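Local coordinates for glucose-inhibited division protein A-related protein, probable oxidoreductase (Thermus thermophilus, PDB 2CUL) that binds flavin-adenine dinucleotide in a Rossmann-type fold and is probably an oxidoreductase related to the glucose-inhibited division protein GidA, at residues V178-F183 and V204-R209; G122-A127 and A138-E143; E186-K191 and S217-R222; L156-V161 and L195-G200. All blocks are in the same frame, centred on the assembly; numbering follows the deposited sequence.

Interaction 1. Residues V178-F183 and V204-R209; sequences VRYLAF and VGLCVR. With FAD (flavin-adenine dinucleotide), chain B.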
# COMPACT_ATOMS: atom_id res chain seq x y z
N VAL A 178 -12.41 -5.95 -10.32
CA VAL A 178 -11.70 -6.57 -9.21
C VAL A 178 -12.51 -6.39 -7.93
O VAL A 178 -12.74 -5.26 -7.49
CB VAL A 178 -10.30 -5.96 -8.98
CG1 VAL A 178 -9.69 -6.56 -7.71
CG2 VAL A 178 -9.39 -6.23 -10.17
N ARG A 179 -12.96 -7.49 -7.36
CA ARG A 179 -13.69 -7.43 -6.10
C ARG A 179 -12.64 -7.69 -5.04
O ARG A 179 -11.82 -8.60 -5.16
CB ARG A 179 -14.79 -8.49 -6.05
CG ARG A 179 -15.96 -8.17 -6.97
CD ARG A 179 -17.14 -9.09 -6.72
NE ARG A 179 -18.29 -8.75 -7.55
CZ ARG A 179 -19.46 -9.37 -7.52
NH1 ARG A 179 -19.64 -10.39 -6.68
NH2 ARG A 179 -20.44 -8.99 -8.31
N TYR A 180 -12.65 -6.87 -3.99
CA TYR A 180 -11.66 -7.01 -2.94
C TYR A 180 -12.25 -6.67 -1.59
O TYR A 180 -13.40 -6.24 -1.49
CB TYR A 180 -10.47 -6.08 -3.24
CG TYR A 180 -10.84 -4.61 -3.22
CD1 TYR A 180 -10.67 -3.84 -2.06
CD2 TYR A 180 -11.39 -3.98 -4.34
CE1 TYR A 180 -11.05 -2.50 -2.02
CE2 TYR A 180 -11.77 -2.64 -4.31
CZ TYR A 180 -11.59 -1.91 -3.14
OH TYR A 180 -11.98 -0.58 -3.10
N LEU A 181 -11.46 -6.88 -0.55
CA LEU A 181 -11.91 -6.60 0.80
C LEU A 181 -11.14 -5.44 1.41
O LEU A 181 -9.92 -5.36 1.29
CB LEU A 181 -11.72 -7.83 1.69
CG LEU A 181 -12.52 -9.08 1.31
CD1 LEU A 181 -12.25 -10.17 2.34
CD2 LEU A 181 -14.00 -8.75 1.27
N ALA A 182 -11.87 -4.54 2.05
CA ALA A 182 -11.27 -3.39 2.72
C ALA A 182 -11.60 -3.52 4.20
O ALA A 182 -12.64 -4.09 4.55
CB ALA A 182 -11.85 -2.10 2.17
N PHE A 183 -10.72 -3.02 5.05
CA PHE A 183 -10.98 -3.07 6.49
C PHE A 183 -12.29 -2.35 6.77
O PHE A 183 -12.56 -1.29 6.21
CB PHE A 183 -9.86 -2.35 7.26
CG PHE A 183 -8.59 -3.14 7.36
CD1 PHE A 183 -8.49 -4.20 8.26
CD2 PHE A 183 -7.49 -2.83 6.56
CE1 PHE A 183 -7.31 -4.93 8.38
CE2 PHE A 183 -6.31 -3.56 6.66
CZ PHE A 183 -6.22 -4.61 7.57
N VAL A 204 -3.66 2.61 5.27
CA VAL A 204 -3.91 3.75 4.40
C VAL A 204 -4.24 3.30 2.98
O VAL A 204 -3.88 2.19 2.58
CB VAL A 204 -2.66 4.68 4.37
CG1 VAL A 204 -1.49 3.96 3.69
CG2 VAL A 204 -2.97 5.97 3.65
N GLY A 205 -4.95 4.14 2.24
CA GLY A 205 -5.29 3.80 0.87
C GLY A 205 -6.55 3.00 0.68
O GLY A 205 -7.41 2.95 1.56
N LEU A 206 -6.63 2.34 -0.47
CA LEU A 206 -7.80 1.55 -0.83
C LEU A 206 -8.15 0.43 0.14
O LEU A 206 -9.32 0.06 0.25
CB LEU A 206 -7.62 0.97 -2.23
CG LEU A 206 -8.93 0.78 -2.99
CD1 LEU A 206 -9.46 2.14 -3.42
CD2 LEU A 206 -8.72 -0.12 -4.20
N CYS A 207 -7.17 -0.10 0.86
CA CYS A 207 -7.49 -1.18 1.79
C CYS A 207 -8.32 -0.69 2.98
O CYS A 207 -8.80 -1.51 3.77
CB CYS A 207 -6.22 -1.93 2.26
SG CYS A 207 -5.15 -1.13 3.48
N VAL A 208 -8.51 0.62 3.10
CA VAL A 208 -9.34 1.17 4.18
C VAL A 208 -10.44 2.12 3.69
O VAL A 208 -11.49 2.23 4.33
CB VAL A 208 -8.52 1.90 5.27
CG1 VAL A 208 -7.76 0.88 6.10
CG2 VAL A 208 -7.56 2.90 4.65
N ARG A 209 -10.21 2.80 2.58
CA ARG A 209 -11.21 3.73 2.05
C ARG A 209 -11.07 3.90 0.55
O ARG A 209 -9.96 3.94 0.02
CB ARG A 209 -11.10 5.09 2.74
CG ARG A 209 -12.14 6.09 2.28
CD ARG A 209 -12.31 7.23 3.27
NE ARG A 209 -11.06 7.94 3.52
CZ ARG A 209 -10.93 8.93 4.39
NH1 ARG A 209 -11.97 9.32 5.12
NH2 ARG A 209 -9.76 9.52 4.55
PA FAD B . -2.02 -0.17 -4.89
O1A FAD B . -2.74 -1.27 -5.55
O2A FAD B . -1.56 0.99 -5.68
O5B FAD B . -0.74 -0.76 -4.14
C5B FAD B . -0.86 -1.90 -3.29
C4B FAD B . 0.53 -2.52 -3.21
O4B FAD B . 0.52 -3.44 -2.12
C3B FAD B . 0.94 -3.33 -4.46
O3B FAD B . 2.22 -2.96 -4.93
C2B FAD B . 0.85 -4.75 -3.98
O2B FAD B . 1.62 -5.68 -4.70
C1B FAD B . 1.24 -4.59 -2.51
N9A FAD B . 0.82 -5.69 -1.65
C8A FAD B . -0.46 -6.14 -1.43
N7A FAD B . -0.51 -7.16 -0.58
C5A FAD B . 0.81 -7.37 -0.23
C6A FAD B . 1.42 -8.31 0.63
N6A FAD B . 0.75 -9.22 1.32
N1A FAD B . 2.80 -8.26 0.76
C2A FAD B . 3.52 -7.32 0.06
N3A FAD B . 3.00 -6.40 -0.78
C4A FAD B . 1.64 -6.47 -0.90
N1 FAD B . -8.09 4.98 -9.56
C2 FAD B . -7.81 5.90 -10.54
O2 FAD B . -7.53 7.04 -10.27
N3 FAD B . -7.87 5.49 -11.88
C4 FAD B . -8.20 4.21 -12.29
O4 FAD B . -8.23 3.91 -13.50
C4X FAD B . -8.48 3.27 -11.27
N5 FAD B . -8.82 1.96 -11.60
C5X FAD B . -9.10 1.04 -10.62
C6 FAD B . -9.44 -0.27 -10.97
C7 FAD B . -9.73 -1.26 -10.01
C7M FAD B . -10.09 -2.65 -10.47
C8 FAD B . -9.67 -0.89 -8.62
C8M FAD B . -9.96 -1.89 -7.53
C9 FAD B . -9.34 0.43 -8.24
C9A FAD B . -9.04 1.42 -9.22
N10 FAD B . -8.69 2.78 -8.88
C10 FAD B . -8.42 3.70 -9.90
C1' FAD B . -8.63 3.25 -7.44
C2' FAD B . -7.25 3.50 -6.79
O2' FAD B . -6.72 4.70 -7.27
C3' FAD B . -6.25 2.36 -7.06
O3' FAD B . -6.75 1.11 -6.59
C4' FAD B . -4.89 2.57 -6.38
O4' FAD B . -3.91 1.67 -6.89
C5' FAD B . -5.05 2.39 -4.86
O5' FAD B . -3.80 2.64 -4.20
P FAD B . -3.25 1.72 -3.04
O1P FAD B . -1.98 2.36 -2.63
O2P FAD B . -4.28 1.53 -1.96
O3P FAD B . -2.99 0.31 -3.69
O HOH W 1 -11.91 0.64 -0.48
O HOH W 2 -13.51 0.40 4.17
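The ring of Tyr180 meets Leu206 and the flavin dimethylbenzene end obliquely: CZ comes within 3.5 Å of Leu206 CD2, while CE2 approaches the methyl C8M of FAD. At the edge of this ring, in its plane, lie the backbone O of Val178 and a water that donates both to Tyr180 OH and to the carbonyl O of Leu206, bridging the two segments. The side chains of Tyr180 and Leu206 cross at about a right angle, and the hydroxyl OH sits only 3.3 Å from Leu206 CG. Tyr180 CG stands between the backbone N and the carbonyl carbon (chi1 64°); the side chain leaves strand 176-183 toward loop 204-209. The Phe183 ring has Val208 CG1 obliquely beside it, 3.7 Å from CD2, and Cys207 SG at its edge, 5.3 Å from the centroid and 87° off the normal, a sulfur-aromatic contact. Between the backbones, Phe183 N donates to Cys207 O (2.8 Å, N-H...O 159°), and a second water links the carbonyl oxygens of Phe183 and Val208. Gly205 O accepts from the N atoms of both Val208 and Arg209, which closes the loop into a compact turn. On the cofactor side, Leu206 N donates to O2P of FAD at 2.9 Å, and Val178 CB packs on the methyl C7M. A backbone amide on a pyrophosphate oxygen, in the loop between strand 201-203 and helix 213-230, is consistent with the FAD site of a Rossmann-type flavoprotein; here that loop also joins the Rossmann-type sheet to the antiparallel sheet.

Interaction 2. Residues G122-A127 and A138-E143; sequences GSFLGA and AGRLSE. With FAD (flavin-adenine dinucleotide), chain B.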
# COMPACT_ATOMS: atom_id res chain seq x y z
N GLY A 122 -3.77 -1.97 -0.90
CA GLY A 122 -4.74 -1.76 -1.95
C GLY A 122 -5.87 -2.76 -2.09
O GLY A 122 -6.54 -3.10 -1.11
N SER A 123 -6.07 -3.24 -3.31
CA SER A 123 -7.13 -4.20 -3.63
C SER A 123 -6.64 -5.64 -3.63
O SER A 123 -7.21 -6.49 -4.31
CB SER A 123 -7.69 -3.86 -5.02
OG SER A 123 -6.64 -3.73 -5.98
N PHE A 124 -5.60 -5.93 -2.85
CA PHE A 124 -5.04 -7.27 -2.82
C PHE A 124 -5.49 -8.22 -1.71
O PHE A 124 -4.94 -9.31 -1.57
CB PHE A 124 -3.51 -7.17 -2.83
CG PHE A 124 -2.95 -6.71 -4.14
CD1 PHE A 124 -2.42 -7.62 -5.05
CD2 PHE A 124 -2.99 -5.36 -4.50
CE1 PHE A 124 -1.94 -7.20 -6.29
CE2 PHE A 124 -2.52 -4.93 -5.73
CZ PHE A 124 -1.99 -5.85 -6.64
N LEU A 125 -6.48 -7.82 -0.92
CA LEU A 125 -6.99 -8.69 0.13
C LEU A 125 -8.25 -9.37 -0.40
O LEU A 125 -9.22 -8.70 -0.72
CB LEU A 125 -7.34 -7.89 1.39
CG LEU A 125 -6.21 -7.20 2.16
CD1 LEU A 125 -6.81 -6.40 3.30
CD2 LEU A 125 -5.22 -8.22 2.68
N GLY A 126 -8.22 -10.70 -0.52
CA GLY A 126 -9.37 -11.44 -1.02
C GLY A 126 -9.75 -11.02 -2.43
O GLY A 126 -10.93 -11.04 -2.80
N ALA A 127 -8.75 -10.67 -3.22
CA ALA A 127 -8.96 -10.21 -4.59
C ALA A 127 -9.46 -11.27 -5.56
O ALA A 127 -8.99 -12.40 -5.58
CB ALA A 127 -7.68 -9.59 -5.13
N ALA A 138 -6.12 -11.97 -8.24
CA ALA A 138 -5.20 -10.87 -8.51
C ALA A 138 -5.82 -9.53 -8.15
O ALA A 138 -7.01 -9.31 -8.38
CB ALA A 138 -4.81 -10.87 -9.98
N GLY A 139 -5.01 -8.62 -7.60
CA GLY A 139 -5.52 -7.31 -7.22
C GLY A 139 -5.53 -6.32 -8.37
O GLY A 139 -6.14 -5.27 -8.28
N ARG A 140 -4.84 -6.67 -9.45
CA ARG A 140 -4.74 -5.84 -10.64
C ARG A 140 -4.27 -6.77 -11.76
O ARG A 140 -3.68 -7.81 -11.48
CB ARG A 140 -3.75 -4.69 -10.41
CG ARG A 140 -3.53 -3.75 -11.59
CD ARG A 140 -2.96 -2.40 -11.11
NE ARG A 140 -1.86 -2.61 -10.18
CZ ARG A 140 -1.78 -2.07 -8.97
NH1 ARG A 140 -2.73 -1.25 -8.53
NH2 ARG A 140 -0.77 -2.39 -8.17
N LEU A 141 -4.53 -6.41 -13.01
CA LEU A 141 -4.13 -7.25 -14.13
C LEU A 141 -2.69 -7.75 -14.03
O LEU A 141 -1.76 -6.97 -13.85
CB LEU A 141 -4.34 -6.50 -15.45
CG LEU A 141 -4.14 -7.34 -16.72
CD1 LEU A 141 -5.04 -8.56 -16.68
CD2 LEU A 141 -4.44 -6.49 -17.95
N SER A 142 -2.53 -9.07 -14.13
CA SER A 142 -1.22 -9.72 -14.08
C SER A 142 -0.47 -9.60 -12.75
O SER A 142 0.72 -9.92 -12.69
CB SER A 142 -0.34 -9.18 -15.21
OG SER A 142 -0.92 -9.46 -16.47
N GLU A 143 -1.16 -9.15 -11.71
CA GLU A 143 -0.54 -9.00 -10.40
C GLU A 143 -1.25 -9.89 -9.38
O GLU A 143 -2.29 -9.53 -8.83
CB GLU A 143 -0.60 -7.54 -9.95
CG GLU A 143 0.25 -6.61 -10.81
CD GLU A 143 0.16 -5.17 -10.38
OE1 GLU A 143 0.26 -4.90 -9.17
OE2 GLU A 143 -0.01 -4.29 -11.26
PA FAD B . -2.02 -0.17 -4.89
O1A FAD B . -2.74 -1.27 -5.55
O2A FAD B . -1.56 0.99 -5.68
O5B FAD B . -0.74 -0.76 -4.14
C5B FAD B . -0.86 -1.90 -3.29
C4B FAD B . 0.53 -2.52 -3.21
O4B FAD B . 0.52 -3.44 -2.12
C3B FAD B . 0.94 -3.33 -4.46
O3B FAD B . 2.22 -2.96 -4.93
C2B FAD B . 0.85 -4.75 -3.98
O2B FAD B . 1.62 -5.68 -4.70
C1B FAD B . 1.24 -4.59 -2.51
N9A FAD B . 0.82 -5.69 -1.65
C8A FAD B . -0.46 -6.14 -1.43
N7A FAD B . -0.51 -7.16 -0.58
C5A FAD B . 0.81 -7.37 -0.23
C6A FAD B . 1.42 -8.31 0.63
N6A FAD B . 0.75 -9.22 1.32
N1A FAD B . 2.80 -8.26 0.76
C2A FAD B . 3.52 -7.32 0.06
N3A FAD B . 3.00 -6.40 -0.78
C4A FAD B . 1.64 -6.47 -0.90
N1 FAD B . -8.09 4.98 -9.56
C2 FAD B . -7.81 5.90 -10.54
O2 FAD B . -7.53 7.04 -10.27
N3 FAD B . -7.87 5.49 -11.88
C4 FAD B . -8.20 4.21 -12.29
O4 FAD B . -8.23 3.91 -13.50
C4X FAD B . -8.48 3.27 -11.27
N5 FAD B . -8.82 1.96 -11.60
C5X FAD B . -9.10 1.04 -10.62
C6 FAD B . -9.44 -0.27 -10.97
C7 FAD B . -9.73 -1.26 -10.01
C7M FAD B . -10.09 -2.65 -10.47
C8 FAD B . -9.67 -0.89 -8.62
C8M FAD B . -9.96 -1.89 -7.53
C9 FAD B . -9.34 0.43 -8.24
C9A FAD B . -9.04 1.42 -9.22
N10 FAD B . -8.69 2.78 -8.88
C10 FAD B . -8.42 3.70 -9.90
C1' FAD B . -8.63 3.25 -7.44
C2' FAD B . -7.25 3.50 -6.79
O2' FAD B . -6.72 4.70 -7.27
C3' FAD B . -6.25 2.36 -7.06
O3' FAD B . -6.75 1.11 -6.59
C4' FAD B . -4.89 2.57 -6.38
O4' FAD B . -3.91 1.67 -6.89
C5' FAD B . -5.05 2.39 -4.86
O5' FAD B . -3.80 2.64 -4.20
P FAD B . -3.25 1.72 -3.04
O1P FAD B . -1.98 2.36 -2.63
O2P FAD B . -4.28 1.53 -1.96
O3P FAD B . -2.99 0.31 -3.69
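This contact belongs to the FAD site of the Rossmann-type fold, where the loop after strand 116-119 meets a type II beta turn, Arg140 to Glu143, that follows strand 134-138. Phe124 fills the joint. Gly139 CA lies over the centre of one ring face, a CH-pi contact of 3.7 Å to the centroid and 11° off the normal; on the opposite face the ribose carbon C2B of FAD is offset toward the rim. The ring thus lies between Gly139 and the ribose, and the bare CA of Gly139 lets the backbone come right onto its face. Beside it, Ser123 OG donates to Gly139 O at 2.8 Å, whereas Ser123 O is buried without a partner. Glu143 OE1 approaches Phe124 CZ to 3.5 Å, the carboxylate and ring planes 29° apart. The same carboxylate holds Arg140 side-on: NE donates to OE2 at 2.7 Å, from above the carboxylate plane, and NH2 to OE1 on the syn side. This salt bridge fixes the guanidinium's rotation and leads its remaining nitrogen to the cofactor, Arg140 NH1 donating to the phosphate oxygen O1A of FAD at 3.0 Å with an N-H...O angle of 144°.

Interaction 3. Residues E186-K191 and S217-R222; sequences EEWEEK and SEEGKR
A polar surface contact ties the short strand 188-189 and the turn after it to helix 213-230, and Arg222 carries most of it. Its guanidinium grips Glu190 O end-on: NH1 donates at 2.8 Å and NH2 at 2.9 Å, both from the same face of the carbonyl plane, tilted 26° from it, while the oxygen stays in the guanidinium plane. The adjoining NE/NH2 edge meets Glu219 one turn earlier, NE donating to Glu219 OE2 at 2.9 Å and NH2 to Glu219 OE1 in a side-on salt bridge, NH2 serving both grips. The helix follows the FAD-contacting loop after strand 201-203, an outermost strand of the Rossmann-type sheet. A water accepting from Arg222 NH1 donates to Lys191 O. The indole of Trp188 meets Arg222 tip to tip, planes 76° apart, CH2 being 3.9 Å from Arg222 NH2; Glu219 OE1 lies at the ring edge, 3.7 Å from Trp188 CH2. Glu190 CA lies over one face of that ring, offset toward the rim, and Trp188 NE1 is bonded to Ala203 O. Arg209 salt-bridges both glutamates, though its NH2 also comes near Arg222 NH2; the carboxylates probably balance the two arginines.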
# COMPACT_ATOMS: atom_id res chain seq x y z
N GLU A 186 -15.13 0.63 11.13
CA GLU A 186 -15.02 0.64 12.59
C GLU A 186 -13.63 0.24 13.08
O GLU A 186 -13.26 0.52 14.21
CB GLU A 186 -16.08 -0.27 13.21
CG GLU A 186 -16.01 -0.44 14.72
CD GLU A 186 -16.07 0.87 15.49
OE1 GLU A 186 -16.90 1.73 15.14
OE2 GLU A 186 -15.29 1.03 16.45
N GLU A 187 -12.86 -0.43 12.22
CA GLU A 187 -11.51 -0.86 12.58
C GLU A 187 -10.51 0.28 12.48
O GLU A 187 -9.46 0.26 13.12
CB GLU A 187 -11.03 -1.96 11.63
CG GLU A 187 -11.88 -3.21 11.58
CD GLU A 187 -11.56 -4.17 12.69
OE1 GLU A 187 -10.76 -3.82 13.59
OE2 GLU A 187 -12.10 -5.29 12.66
N TRP A 188 -10.85 1.27 11.68
CA TRP A 188 -9.95 2.37 11.38
C TRP A 188 -10.28 3.74 11.98
O TRP A 188 -11.43 4.17 11.95
CB TRP A 188 -9.87 2.47 9.86
CG TRP A 188 -8.82 3.34 9.28
CD1 TRP A 188 -7.47 3.15 9.35
CD2 TRP A 188 -9.03 4.48 8.45
NE1 TRP A 188 -6.83 4.11 8.59
CE2 TRP A 188 -7.76 4.93 8.03
CE3 TRP A 188 -10.18 5.16 8.01
CZ2 TRP A 188 -7.60 6.04 7.19
CZ3 TRP A 188 -10.02 6.27 7.17
CH2 TRP A 188 -8.74 6.69 6.77
N GLU A 189 -9.27 4.41 12.52
CA GLU A 189 -9.43 5.75 13.08
C GLU A 189 -8.90 6.71 12.02
O GLU A 189 -7.69 6.88 11.86
CB GLU A 189 -8.62 5.88 14.38
CG GLU A 189 -8.73 7.24 15.06
CD GLU A 189 -8.19 7.22 16.48
OE1 GLU A 189 -7.03 6.80 16.69
OE2 GLU A 189 -8.93 7.64 17.40
N GLU A 190 -9.82 7.34 11.29
CA GLU A 190 -9.47 8.25 10.21
C GLU A 190 -8.44 9.34 10.52
O GLU A 190 -7.58 9.63 9.69
CB GLU A 190 -10.75 8.91 9.67
CG GLU A 190 -10.55 9.69 8.38
CD GLU A 190 -11.84 10.33 7.89
OE1 GLU A 190 -12.84 9.60 7.73
OE2 GLU A 190 -11.85 11.55 7.66
N LYS A 191 -8.52 9.93 11.70
CA LYS A 191 -7.60 11.00 12.07
C LYS A 191 -6.15 10.56 12.29
O LYS A 191 -5.22 11.32 12.04
CB LYS A 191 -8.08 11.70 13.34
CG LYS A 191 -9.47 12.33 13.24
CD LYS A 191 -9.90 12.93 14.57
CE LYS A 191 -9.96 11.87 15.66
NZ LYS A 191 -10.33 12.45 16.99
N SER A 217 -2.82 9.36 -2.95
CA SER A 217 -1.65 10.18 -2.71
C SER A 217 -1.87 11.14 -1.54
O SER A 217 -1.01 11.27 -0.67
CB SER A 217 -1.30 10.97 -3.98
OG SER A 217 -0.23 11.88 -3.74
N GLU A 218 -3.01 11.82 -1.52
CA GLU A 218 -3.32 12.75 -0.44
C GLU A 218 -3.36 12.01 0.89
O GLU A 218 -2.89 12.52 1.91
CB GLU A 218 -4.65 13.45 -0.70
CG GLU A 218 -4.66 14.23 -2.00
CD GLU A 218 -6.04 14.74 -2.38
OE1 GLU A 218 -7.04 14.07 -2.03
OE2 GLU A 218 -6.12 15.80 -3.03
N GLU A 219 -3.92 10.81 0.89
CA GLU A 219 -4.00 10.03 2.11
C GLU A 219 -2.63 9.61 2.60
O GLU A 219 -2.36 9.63 3.80
CB GLU A 219 -4.91 8.82 1.91
CG GLU A 219 -6.38 9.19 1.94
CD GLU A 219 -6.81 9.68 3.31
OE1 GLU A 219 -7.07 8.83 4.19
OE2 GLU A 219 -6.88 10.91 3.51
N GLY A 220 -1.75 9.23 1.67
CA GLY A 220 -0.41 8.83 2.04
C GLY A 220 0.36 9.99 2.66
O GLY A 220 1.09 9.81 3.63
N LYS A 221 0.19 11.18 2.09
CA LYS A 221 0.86 12.36 2.61
C LYS A 221 0.30 12.71 3.98
O LYS A 221 1.05 13.09 4.89
CB LYS A 221 0.67 13.55 1.65
CG LYS A 221 1.37 14.82 2.12
CD LYS A 221 1.32 15.91 1.08
CE LYS A 221 2.13 17.12 1.52
NZ LYS A 221 2.08 18.22 0.52
N ARG A 222 -1.01 12.58 4.14
CA ARG A 222 -1.66 12.89 5.41
C ARG A 222 -1.15 11.95 6.50
O ARG A 222 -0.94 12.37 7.65
CB ARG A 222 -3.19 12.76 5.28
CG ARG A 222 -3.98 13.27 6.48
CD ARG A 222 -5.46 13.39 6.15
NE ARG A 222 -6.16 12.11 6.05
CZ ARG A 222 -6.55 11.38 7.09
NH1 ARG A 222 -6.33 11.79 8.33
NH2 ARG A 222 -7.19 10.23 6.89
O HOH W 3 -4.73 13.58 9.80

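Interaction 4. Residues L156-V161 and L195-G200; sequences LGFRFV and LKRLEG
The segments approach no nearer than 7.6 Å between the CA atoms of Phe158 and Arg197, no backbone hydrogen bond joins them, and side chains therefore make the contact. The aliphatic part of Arg197 runs over the face of Phe158, the two side chains sliding past each other in opposite directions: CD sits over the centre of one ring face, 3.6 Å from the centroid and 6° off the normal, a CH-pi contact, and Arg197 CB comes to 3.6 Å from Phe158 CE1. Leu198 CD1 meets the ring near its plane, 3.9 Å from Phe158 CE2, and Leu195 CB touches it obliquely. Gly157 ends helix 148-155 in a Schellman motif, its positive phi (108°) turning the chain toward strand 160-167 of the antiparallel sheet; the opposing loop links strand 194-195 to strand 201-203 of the Rossmann-type sheet. At that helix end Gly157 O lies over the centre of the guanidinium face, 3.3 Å from Arg197 CZ, at angles too poor for a hydrogen bond. The ring and guanidinium planes are 68° apart. The charge of Arg197 is met by Glu187, whose OE2 pairs with Arg197 NH2 and also accepts from Arg159 N. Leu156 CD1 and Leu198 CD1 lie 4.4 Å apart, both side chains resting on Leu94 and Leu96 of strand 84-97.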
# COMPACT_ATOMS: atom_id res chain seq x y z
N LEU A 156 -7.12 -13.15 13.26
CA LEU A 156 -6.92 -12.27 14.40
C LEU A 156 -8.21 -11.55 14.80
O LEU A 156 -8.26 -10.92 15.85
CB LEU A 156 -5.82 -11.24 14.10
CG LEU A 156 -4.42 -11.84 13.89
CD1 LEU A 156 -3.45 -10.74 13.49
CD2 LEU A 156 -3.96 -12.52 15.17
N GLY A 157 -9.23 -11.66 13.96
CA GLY A 157 -10.51 -11.03 14.28
C GLY A 157 -10.91 -9.80 13.48
O GLY A 157 -12.01 -9.28 13.66
N PHE A 158 -10.03 -9.33 12.61
CA PHE A 158 -10.35 -8.15 11.81
C PHE A 158 -11.57 -8.35 10.92
O PHE A 158 -11.76 -9.42 10.33
CB PHE A 158 -9.15 -7.75 10.95
CG PHE A 158 -8.05 -7.08 11.72
CD1 PHE A 158 -8.12 -5.72 12.01
CD2 PHE A 158 -6.95 -7.80 12.16
CE1 PHE A 158 -7.11 -5.09 12.74
CE2 PHE A 158 -5.94 -7.19 12.89
CZ PHE A 158 -6.02 -5.83 13.18
N ARG A 159 -12.41 -7.31 10.84
CA ARG A 159 -13.62 -7.34 10.03
C ARG A 159 -13.38 -6.60 8.71
O ARG A 159 -12.66 -5.61 8.67
CB ARG A 159 -14.77 -6.66 10.77
CG ARG A 159 -15.20 -7.35 12.06
CD ARG A 159 -15.62 -8.79 11.81
NE ARG A 159 -16.61 -9.23 12.79
CZ ARG A 159 -17.12 -10.46 12.83
NH1 ARG A 159 -16.72 -11.38 11.96
NH2 ARG A 159 -18.03 -10.77 13.75
N PHE A 160 -14.02 -7.08 7.64
CA PHE A 160 -13.87 -6.48 6.32
C PHE A 160 -15.21 -6.27 5.61
O PHE A 160 -16.21 -6.89 5.95
CB PHE A 160 -13.00 -7.38 5.44
CG PHE A 160 -11.62 -7.60 5.98
CD1 PHE A 160 -10.58 -6.75 5.63
CD2 PHE A 160 -11.37 -8.64 6.87
CE1 PHE A 160 -9.30 -6.93 6.16
CE2 PHE A 160 -10.09 -8.84 7.40
CZ PHE A 160 -9.06 -7.98 7.04
N VAL A 161 -15.20 -5.39 4.61
CA VAL A 161 -16.38 -5.11 3.81
C VAL A 161 -15.98 -5.33 2.35
O VAL A 161 -14.82 -5.13 1.99
CB VAL A 161 -16.90 -3.66 4.00
CG1 VAL A 161 -17.35 -3.46 5.43
CG2 VAL A 161 -15.81 -2.65 3.64
N LEU A 195 -5.35 1.22 13.17
CA LEU A 195 -6.23 0.06 13.12
C LEU A 195 -6.19 -0.28 14.61
O LEU A 195 -5.34 -1.03 15.08
CB LEU A 195 -5.63 -1.07 12.27
CG LEU A 195 -5.75 -0.87 10.75
CD1 LEU A 195 -5.11 -2.06 10.04
CD2 LEU A 195 -7.23 -0.76 10.35
N LYS A 196 -7.11 0.35 15.34
CA LYS A 196 -7.21 0.25 16.80
C LYS A 196 -7.29 -1.12 17.46
O LYS A 196 -7.10 -1.22 18.67
CB LYS A 196 -8.38 1.10 17.29
CG LYS A 196 -9.73 0.64 16.79
CD LYS A 196 -10.85 1.48 17.41
CE LYS A 196 -12.20 1.08 16.84
NZ LYS A 196 -12.51 -0.36 17.07
N ARG A 197 -7.59 -2.16 16.69
CA ARG A 197 -7.70 -3.50 17.25
C ARG A 197 -6.39 -3.92 17.93
O ARG A 197 -6.40 -4.64 18.93
CB ARG A 197 -8.07 -4.51 16.16
CG ARG A 197 -8.32 -5.92 16.66
CD ARG A 197 -8.87 -6.81 15.55
NE ARG A 197 -10.21 -6.39 15.12
CZ ARG A 197 -11.35 -6.81 15.67
NH1 ARG A 197 -11.32 -7.67 16.68
NH2 ARG A 197 -12.51 -6.36 15.21
N LEU A 198 -5.26 -3.47 17.38
CA LEU A 198 -3.96 -3.79 17.94
C LEU A 198 -3.15 -2.50 18.07
O LEU A 198 -3.58 -1.44 17.62
CB LEU A 198 -3.22 -4.78 17.03
CG LEU A 198 -3.91 -6.13 16.84
CD1 LEU A 198 -3.23 -6.93 15.74
CD2 LEU A 198 -3.88 -6.90 18.15
N GLU A 199 -1.98 -2.59 18.70
CA GLU A 199 -1.12 -1.42 18.89
C GLU A 199 -0.05 -1.31 17.80
O GLU A 199 0.37 -2.33 17.24
CB GLU A 199 -0.45 -1.47 20.26
CG GLU A 199 -1.41 -1.42 21.43
CD GLU A 199 -2.18 -0.11 21.49
OE1 GLU A 199 -1.54 0.96 21.49
OE2 GLU A 199 -3.43 -0.16 21.53
N GLY A 200 0.37 -0.08 17.52
CA GLY A 200 1.41 0.18 16.53
C GLY A 200 1.06 -0.13 15.08
O GLY A 200 1.95 -0.16 14.23

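Overall arrangement
Interactions 1 and 2 are buried and share FAD: interaction 1 gives a backbone amide to one phosphate, interaction 2 a salt-bridged arginine to the other, and Leu181 N to Leu125 O probably hydrogen-bonds the two. Interactions 3 and 4 lie farther out, and each turns on an arginine used differently. In interaction 3, at the surface, the guanidinium does the binding, to a carbonyl and a carboxylate; in interaction 4, partly buried and mostly apolar, the aliphatic chain does it, over a ring. Arg209 joins interaction 1 to interaction 3, and Glu187 joins 3 to 4. Strands 160-167 and 176-183, neighbours in the antiparallel sheet, connect interaction 4 to interaction 1.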